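PDB 4OOU: beta-1,4-mannanase from Cryptopygus antarcticus, which hydrolyses internal beta-1,4-mannosidic linkages in mannans, galactomannans and glucomannans, releasing mainly short manno-oligosaccharides. Local coordinates for residues 106-109 with 110-114; 153-156 with 157-161; 319-323 with 324-328; 355-358 with 359-362. One frame throughout, in Å; residues are numbered along the deposited sequence.

Contact 1. Residues 106-109 with 110-114; sequences KKTL and INDLS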
# COMPACT_ATOMS: atom_id res chain seq x y z
N LYS A 106 18.38 -14.77 -9.99
CA LYS A 106 19.45 -13.89 -10.54
C LYS A 106 19.98 -12.81 -9.55
O LYS A 106 20.90 -12.10 -9.92
CB LYS A 106 19.00 -13.18 -11.84
CG LYS A 106 19.25 -13.91 -13.15
CD LYS A 106 18.15 -14.96 -13.44
CE LYS A 106 18.40 -15.81 -14.69
NZ LYS A 106 17.93 -15.14 -15.94
N LYS A 107 19.41 -12.68 -8.35
CA LYS A 107 19.83 -11.67 -7.37
C LYS A 107 19.95 -10.25 -7.96
O LYS A 107 20.93 -9.52 -7.76
CB LYS A 107 21.16 -12.06 -6.69
CG LYS A 107 21.06 -13.18 -5.68
CD LYS A 107 22.43 -13.44 -5.04
CE LYS A 107 22.59 -14.91 -4.67
NZ LYS A 107 22.98 -15.15 -3.25
N THR A 108 18.90 -9.88 -8.65
CA THR A 108 18.77 -8.60 -9.35
C THR A 108 17.81 -7.61 -8.65
O THR A 108 17.87 -6.40 -8.91
CB THR A 108 18.26 -8.95 -10.77
OG1 THR A 108 19.38 -9.15 -11.63
CG2 THR A 108 17.32 -7.93 -11.34
N LEU A 109 16.94 -8.12 -7.78
CA LEU A 109 15.82 -7.32 -7.24
C LEU A 109 16.23 -6.01 -6.59
O LEU A 109 15.66 -4.96 -6.91
CB LEU A 109 15.01 -8.10 -6.21
CG LEU A 109 13.75 -7.38 -5.73
CD1 LEU A 109 12.51 -7.96 -6.36
CD2 LEU A 109 13.62 -7.47 -4.23
N ILE A 110 17.19 -6.07 -5.67
CA ILE A 110 17.55 -4.88 -4.89
C ILE A 110 18.07 -3.79 -5.82
O ILE A 110 17.61 -2.66 -5.76
CB ILE A 110 18.51 -5.21 -3.72
CG1 ILE A 110 17.81 -6.15 -2.73
CG2 ILE A 110 18.91 -3.96 -2.95
CD1 ILE A 110 18.67 -6.58 -1.57
N ASN A 111 18.96 -4.11 -6.75
CA ASN A 111 19.37 -3.09 -7.73
C ASN A 111 18.20 -2.59 -8.59
O ASN A 111 18.07 -1.39 -8.84
CB ASN A 111 20.48 -3.60 -8.65
CG ASN A 111 21.69 -4.07 -7.88
OD1 ASN A 111 22.09 -3.47 -6.86
ND2 ASN A 111 22.27 -5.16 -8.36
N ASP A 112 17.36 -3.51 -9.05
CA ASP A 112 16.20 -3.10 -9.86
C ASP A 112 15.33 -2.10 -9.13
O ASP A 112 14.96 -1.08 -9.70
CB ASP A 112 15.37 -4.31 -10.27
CG ASP A 112 16.05 -5.11 -11.33
OD1 ASP A 112 17.10 -4.65 -11.83
OD2 ASP A 112 15.52 -6.18 -11.65
N LEU A 113 15.02 -2.39 -7.87
CA LEU A 113 14.28 -1.42 -7.06
C LEU A 113 15.12 -0.12 -6.84
O LEU A 113 14.62 1.01 -7.03
CB LEU A 113 13.83 -2.06 -5.73
CG LEU A 113 12.81 -3.23 -5.85
CD1 LEU A 113 12.76 -4.05 -4.57
CD2 LEU A 113 11.39 -2.83 -6.21
N SER A 114 16.38 -0.29 -6.46
CA SER A 114 17.34 0.83 -6.24
C SER A 114 17.26 1.76 -7.46
O SER A 114 17.02 2.96 -7.33
CB SER A 114 18.75 0.22 -6.05
OG SER A 114 19.59 0.96 -5.16
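L109 and L113 meet one helical turn apart, CD2 of L109 lying 3.5 Å from CD1 of L113. Their first torsions differ: CG of L109 stands opposite its backbone N (chi1 -174°), whereas CG of L113 lies beside its own N (chi1 -64°). The two isobutyl groups cross obliquely, CD1 of L113 also coming within 3.7 Å of CG of L109. Beneath them L113 N gives a nearly straight bond to L109 O (2.8 Å, 173° at the hydrogen), and D112 N bonds T108 O at 2.9 Å, so the first turn closes with regular i to i+4 spacing. CB of D112 points back to this turn. The buried carboxylate has its partner outside, OD2 accepting a hydrogen bond from G54 N. Putting an alanine at D112 removes that carboxylate and would probably leave the G54 amide without its acceptor. Just upstream, D104 OD1 accepts from both T108 N and L109 N, tying the entering loop to the helix start. This N-terminal turn opens helix 109-122, an outer helix of the (beta/alpha)8 barrel, which packs against helix 149-167 with L109 on M163, I110 on M163 and A166, and L113 on L167, while F53 of a loop touches both leucines.

Contact 2. Residues 153-156 with 157-161; sequences NSYI and NNALT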
# COMPACT_ATOMS: atom_id res chain seq x y z
N ASN A 153 10.51 -16.62 8.64
CA ASN A 153 11.82 -16.10 8.98
C ASN A 153 12.82 -16.27 7.83
O ASN A 153 13.77 -15.48 7.73
CB ASN A 153 12.38 -16.73 10.26
CG ASN A 153 11.72 -16.18 11.52
OD1 ASN A 153 11.74 -14.97 11.78
ND2 ASN A 153 11.13 -17.07 12.31
N SER A 154 12.64 -17.27 6.98
CA SER A 154 13.57 -17.40 5.87
C SER A 154 13.29 -16.23 4.96
O SER A 154 14.24 -15.60 4.46
CB SER A 154 13.45 -18.74 5.13
OG SER A 154 12.13 -19.01 4.75
N TYR A 155 12.01 -15.90 4.79
CA TYR A 155 11.65 -14.74 3.96
C TYR A 155 12.30 -13.50 4.54
O TYR A 155 13.00 -12.77 3.85
CB TYR A 155 10.14 -14.52 3.84
CG TYR A 155 9.82 -13.18 3.19
CD1 TYR A 155 10.16 -12.93 1.85
CD2 TYR A 155 9.19 -12.16 3.90
CE1 TYR A 155 9.87 -11.70 1.25
CE2 TYR A 155 8.93 -10.93 3.31
CZ TYR A 155 9.26 -10.70 1.98
OH TYR A 155 8.98 -9.48 1.40
N ILE A 156 12.09 -13.31 5.82
CA ILE A 156 12.61 -12.15 6.50
C ILE A 156 14.11 -12.03 6.33
O ILE A 156 14.61 -10.98 5.96
CB ILE A 156 12.19 -12.16 7.99
CG1 ILE A 156 10.68 -11.88 8.08
CG2 ILE A 156 12.97 -11.11 8.78
CD1 ILE A 156 10.00 -12.26 9.37
N ASN A 157 14.81 -13.14 6.57
CA ASN A 157 16.27 -13.08 6.76
C ASN A 157 17.01 -13.04 5.46
O ASN A 157 17.96 -12.25 5.29
CB ASN A 157 16.72 -14.22 7.66
CG ASN A 157 16.15 -14.08 9.07
OD1 ASN A 157 15.74 -12.99 9.48
ND2 ASN A 157 16.07 -15.19 9.79
N ASN A 158 16.52 -13.83 4.51
CA ASN A 158 17.16 -13.99 3.22
C ASN A 158 16.68 -13.09 2.10
O ASN A 158 17.29 -13.05 1.01
CB ASN A 158 16.99 -15.44 2.78
CG ASN A 158 17.80 -16.38 3.62
OD1 ASN A 158 18.85 -15.99 4.17
ND2 ASN A 158 17.33 -17.60 3.74
N ALA A 159 15.56 -12.40 2.33
CA ALA A 159 15.08 -11.45 1.34
C ALA A 159 14.85 -10.11 2.00
O ALA A 159 15.49 -9.14 1.63
CB ALA A 159 13.82 -11.98 0.68
N LEU A 160 13.97 -10.05 2.99
CA LEU A 160 13.38 -8.74 3.39
C LEU A 160 14.33 -7.79 4.12
O LEU A 160 14.55 -6.68 3.68
CB LEU A 160 12.09 -8.94 4.18
CG LEU A 160 11.38 -7.65 4.55
CD1 LEU A 160 10.79 -7.01 3.32
CD2 LEU A 160 10.34 -7.91 5.63
N THR A 161 14.88 -8.24 5.25
CA THR A 161 15.92 -7.50 5.94
C THR A 161 16.96 -6.96 4.91
O THR A 161 17.26 -5.76 4.88
CB THR A 161 16.53 -8.34 7.06
OG1 THR A 161 15.52 -8.71 8.02
CG2 THR A 161 17.60 -7.57 7.77
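Y155 and L160 make the close-packed side of this turn: CB of L160 sits over one face of the phenol ring, 4.2 Å from its centroid and 27° off the normal, a CH-pi contact. CG of Y155 is swung opposite its backbone N (chi1 170°), which carries the ring along the helix toward later residues; CD1 of L160 reaches OH of Y155 at 3.6 Å, and CB of A159 lies 4.0 Å from CD1 of Y155. The backbone widens into a pi-type turn at 157-160. Y155 O takes two donors, A159 N and L160 N, both at 3.0 Å, and T161 N reaches five residues back to I156 O at 2.8 Å. The solvent side is looser: N157 and N158 are exposed, though OD1 of N157 lies 3.4 Å from CG2 of I156 and N158 ND2 bonds V100 O. There the ordinary alpha pattern persists, N157 N bonding N153 O at 2.8 Å. Outside the turn, Y155 OH bonds H85 NE2, and the ring meets F132. Helix 149-167, an outer helix of the TIM barrel, packs on barrel strand 126-133 through Y155 and L160 on L131, on V100 of strand 100-102 through Y155 and A159, and on helix 215-232 through I156 and L160.

Contact 3. Residues 319-323 with 324-328; sequences QNEGI and QNLYK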
# COMPACT_ATOMS: atom_id res chain seq x y z
N GLN A 319 -19.40 7.38 -8.26
CA GLN A 319 -20.77 7.90 -8.52
C GLN A 319 -20.80 9.09 -9.52
O GLN A 319 -21.54 10.06 -9.34
CB GLN A 319 -21.44 8.26 -7.19
CG GLN A 319 -22.16 7.07 -6.55
CD GLN A 319 -22.83 7.48 -5.26
OE1 GLN A 319 -22.95 8.67 -4.99
NE2 GLN A 319 -23.24 6.51 -4.45
N ASN A 320 -20.00 8.98 -10.57
CA ASN A 320 -19.74 10.08 -11.51
C ASN A 320 -19.36 11.45 -10.97
O ASN A 320 -19.56 12.44 -11.66
CB ASN A 320 -20.89 10.26 -12.50
CG ASN A 320 -20.57 9.64 -13.82
OD1 ASN A 320 -20.70 8.42 -13.96
ND2 ASN A 320 -20.06 10.44 -14.76
N GLU A 321 -18.79 11.53 -9.80
CA GLU A 321 -18.42 12.85 -9.33
C GLU A 321 -17.42 13.53 -10.33
O GLU A 321 -17.39 14.76 -10.45
CB GLU A 321 -17.82 12.79 -7.92
CG GLU A 321 -18.78 12.35 -6.84
CD GLU A 321 -18.78 10.85 -6.55
OE1 GLU A 321 -19.08 10.50 -5.38
OE2 GLU A 321 -18.47 10.04 -7.48
N GLY A 322 -16.62 12.72 -11.05
CA GLY A 322 -15.58 13.24 -11.95
C GLY A 322 -14.23 13.23 -11.26
O GLY A 322 -14.08 13.80 -10.17
N ILE A 323 -13.24 12.56 -11.86
CA ILE A 323 -11.90 12.41 -11.24
C ILE A 323 -11.45 13.58 -10.43
O ILE A 323 -10.97 13.38 -9.34
CB ILE A 323 -10.75 12.29 -12.23
CG1 ILE A 323 -11.26 12.50 -13.64
CG2 ILE A 323 -9.91 11.00 -11.97
CD1 ILE A 323 -10.16 12.87 -14.59
N GLN A 324 -11.56 14.79 -10.96
CA GLN A 324 -10.96 15.92 -10.24
C GLN A 324 -11.70 16.24 -8.95
O GLN A 324 -11.08 16.63 -7.98
CB GLN A 324 -10.86 17.19 -11.11
CG GLN A 324 -9.87 17.11 -12.25
CD GLN A 324 -9.50 18.48 -12.79
OE1 GLN A 324 -10.28 19.43 -12.72
NE2 GLN A 324 -8.29 18.58 -13.32
N ASN A 325 -13.02 16.09 -8.93
CA ASN A 325 -13.75 16.40 -7.71
C ASN A 325 -13.46 15.35 -6.65
O ASN A 325 -13.51 15.62 -5.45
CB ASN A 325 -15.24 16.53 -8.00
CG ASN A 325 -15.51 17.51 -9.11
OD1 ASN A 325 -14.96 18.63 -9.13
ND2 ASN A 325 -16.30 17.10 -10.08
N LEU A 326 -13.16 14.15 -7.14
CA LEU A 326 -12.71 13.02 -6.32
C LEU A 326 -11.38 13.37 -5.64
O LEU A 326 -11.26 13.28 -4.43
CB LEU A 326 -12.59 11.75 -7.19
CG LEU A 326 -13.72 10.70 -7.12
CD1 LEU A 326 -14.94 11.25 -6.40
CD2 LEU A 326 -14.14 10.10 -8.45
N TYR A 327 -10.39 13.79 -6.43
CA TYR A 327 -9.12 14.20 -5.87
C TYR A 327 -9.36 15.29 -4.84
O TYR A 327 -8.85 15.20 -3.69
CB TYR A 327 -8.14 14.67 -6.96
CG TYR A 327 -7.29 13.56 -7.56
CD1 TYR A 327 -6.13 13.14 -6.92
CD2 TYR A 327 -7.61 12.96 -8.78
CE1 TYR A 327 -5.34 12.14 -7.44
CE2 TYR A 327 -6.83 11.94 -9.29
CZ TYR A 327 -5.69 11.54 -8.61
OH TYR A 327 -4.86 10.55 -9.09
N LYS A 328 -10.14 16.28 -5.25
CA LYS A 328 -10.50 17.42 -4.40
C LYS A 328 -11.32 17.04 -3.16
O LYS A 328 -11.12 17.63 -2.10
CB LYS A 328 -11.21 18.52 -5.21
CG LYS A 328 -10.25 19.63 -5.65
CD LYS A 328 -10.94 20.72 -6.45
CE LYS A 328 -11.37 20.22 -7.82
NZ LYS A 328 -11.58 21.35 -8.76
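With CG of N325 beside its own backbone N (chi1 -54°), the side-chain amide folds back along the helix start and delivers ND2 to E321 O at 2.6 Å. The bond is short and fairly straight, 162° at the hydrogen, and the acceptor lies only 5° out of the amide plane. E321 is itself bent at its second torsion, which turns the carboxylate back toward the loop; OE2 is met by Q319 N at 2.9 Å, on its syn side but tilted out of the carboxylate plane, and OE1 accepts from W288 NE1. The same side chain runs at about a right angle to L326, whose CD1 lies 3.6 Å from CB of E321. G322, next after E321, holds the N-cap position of helix 323-332, with a positive phi at which a side chain would be jammed against E321 O. G322 O accepts L326 N at 3.2 Å and, weakly, N325 N. This is the entry to a barrel helix of the (beta/alpha)8 fold, following strand 308-313, which bears the probable nucleophile E312. Cutting E321 back to an alanine takes away the carboxylate and would probably leave Q319 N and W288 NE1 without their acceptor. Further along, I323 and Y327 lie side by side, CG2 of I323 4.2 Å from CE2 of Y327. I323 O accepts Y327 N at 3.0 Å in the carbonyl plane, and the ring edge lies beside it, CD2 of Y327 3.4 Å from I323 O, while Y327 OH bonds G41 O on strand 35-43.

Contact 4. Residues 355-358 with 359-362; sequences NQMY and GMQA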
# COMPACT_ATOMS: atom_id res chain seq x y z
N ASN A 355 -6.92 10.31 -17.96
CA ASN A 355 -7.67 11.15 -17.11
C ASN A 355 -7.24 10.88 -15.66
O ASN A 355 -7.39 11.73 -14.80
CB ASN A 355 -9.19 11.17 -17.48
CG ASN A 355 -10.03 10.25 -16.64
OD1 ASN A 355 -10.99 10.68 -16.06
ND2 ASN A 355 -9.74 8.98 -16.64
N GLN A 356 -6.60 9.76 -15.39
CA GLN A 356 -5.75 9.75 -14.20
C GLN A 356 -4.78 10.94 -14.15
O GLN A 356 -4.58 11.50 -13.06
CB GLN A 356 -4.98 8.46 -14.05
CG GLN A 356 -5.89 7.35 -13.59
CD GLN A 356 -5.16 6.06 -13.44
OE1 GLN A 356 -4.52 5.81 -12.41
NE2 GLN A 356 -5.24 5.23 -14.47
N MET A 357 -4.21 11.35 -15.29
CA MET A 357 -3.36 12.56 -15.31
C MET A 357 -4.19 13.83 -15.10
O MET A 357 -3.78 14.74 -14.38
CB MET A 357 -2.53 12.67 -16.59
CG MET A 357 -1.40 11.67 -16.71
SD MET A 357 -0.29 12.03 -18.10
CE MET A 357 -0.98 11.02 -19.39
N TYR A 358 -5.37 13.87 -15.72
CA TYR A 358 -6.29 14.98 -15.56
C TYR A 358 -6.54 15.13 -14.07
O TYR A 358 -6.33 16.20 -13.51
CB TYR A 358 -7.60 14.74 -16.33
CG TYR A 358 -8.59 15.92 -16.38
CD1 TYR A 358 -8.15 17.23 -16.54
CD2 TYR A 358 -9.96 15.71 -16.30
CE1 TYR A 358 -9.05 18.29 -16.58
CE2 TYR A 358 -10.87 16.75 -16.35
CZ TYR A 358 -10.42 18.05 -16.48
OH TYR A 358 -11.32 19.10 -16.54
N GLY A 359 -6.95 14.04 -13.43
CA GLY A 359 -7.19 14.02 -12.01
C GLY A 359 -6.08 14.65 -11.18
O GLY A 359 -6.35 15.55 -10.38
N MET A 360 -4.84 14.21 -11.37
CA MET A 360 -3.76 14.77 -10.53
C MET A 360 -3.62 16.29 -10.71
O MET A 360 -3.27 16.99 -9.74
CB MET A 360 -2.42 14.07 -10.81
CG MET A 360 -2.27 12.72 -10.11
SD MET A 360 -0.84 11.76 -10.61
CE MET A 360 -1.37 11.30 -12.26
N GLN A 361 -3.88 16.78 -11.93
CA GLN A 361 -3.79 18.22 -12.21
C GLN A 361 -4.69 18.99 -11.24
O GLN A 361 -4.40 20.14 -10.89
CB GLN A 361 -4.21 18.55 -13.65
CG GLN A 361 -3.13 18.39 -14.71
CD GLN A 361 -3.69 18.38 -16.13
OE1 GLN A 361 -4.61 19.14 -16.46
NE2 GLN A 361 -3.14 17.50 -16.98
N ALA A 362 -5.79 18.37 -10.81
CA ALA A 362 -6.69 19.06 -9.93
C ALA A 362 -5.95 19.56 -8.70
O ALA A 362 -6.37 20.53 -8.08
CB ALA A 362 -7.86 18.17 -9.51
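The turn joining N355 and Q356 to G359 and M360 is regular alpha helix: G359 N bonds N355 O at 2.7 Å and 177°, M360 N bonds Q356 O at 3.2 Å, and Q361 N bonds M357 O at 3.2 Å. M360 bends at its third torsion (chi3 -71°), curling the methyl back over the preceding turn, where CE comes within 3.3 Å of Q356 O and 3.9 Å of CA of M357. Contact between the two methionine side chains themselves is looser, CG of M357 to CE of M360 at 4.5 Å. On the exposed side OE1 of Q361 approaches the edge of the Y358 ring near its plane, 4.0 Å from CD1 of Y358, with ring and amide planes 80° apart. The buried amide of Q356 is held at both ends, OE1 by T340 OG1 and NE2 by Q342 O. Helix 353-361 is a peripheral helix of the TIM barrel, following strand 337-340; through T340 and Q342, which flank W341 in sequence, Q356 ties it to the strand end beside that substrate-binding tryptophan, the side chains of Q356 and W341 lying about 6 Å apart.

Contacts 1 and 3 are entries into outer helices of one (beta/alpha)8 barrel and contacts 2 and 4 lie within such helices; each is centred about 20 to 21 Å from the middle of the chain, and they follow in series. Contacts 1 and 2, on helices 109-122 and 149-167, have centres about 15 Å apart, and strand 126-133 lies between these helices in sequence. Contacts 3 and 4, on helices 323-332 and 353-361, are about 10 Å apart at their centres and touch: Q324 NE2 probably bonds Y358 O at 3.1 Å, and Y327 packs on G359. Contacts 2 and 3 lie across the barrel, centres about 41 Å apart. The pairs thus build two separate parts of the helical wall.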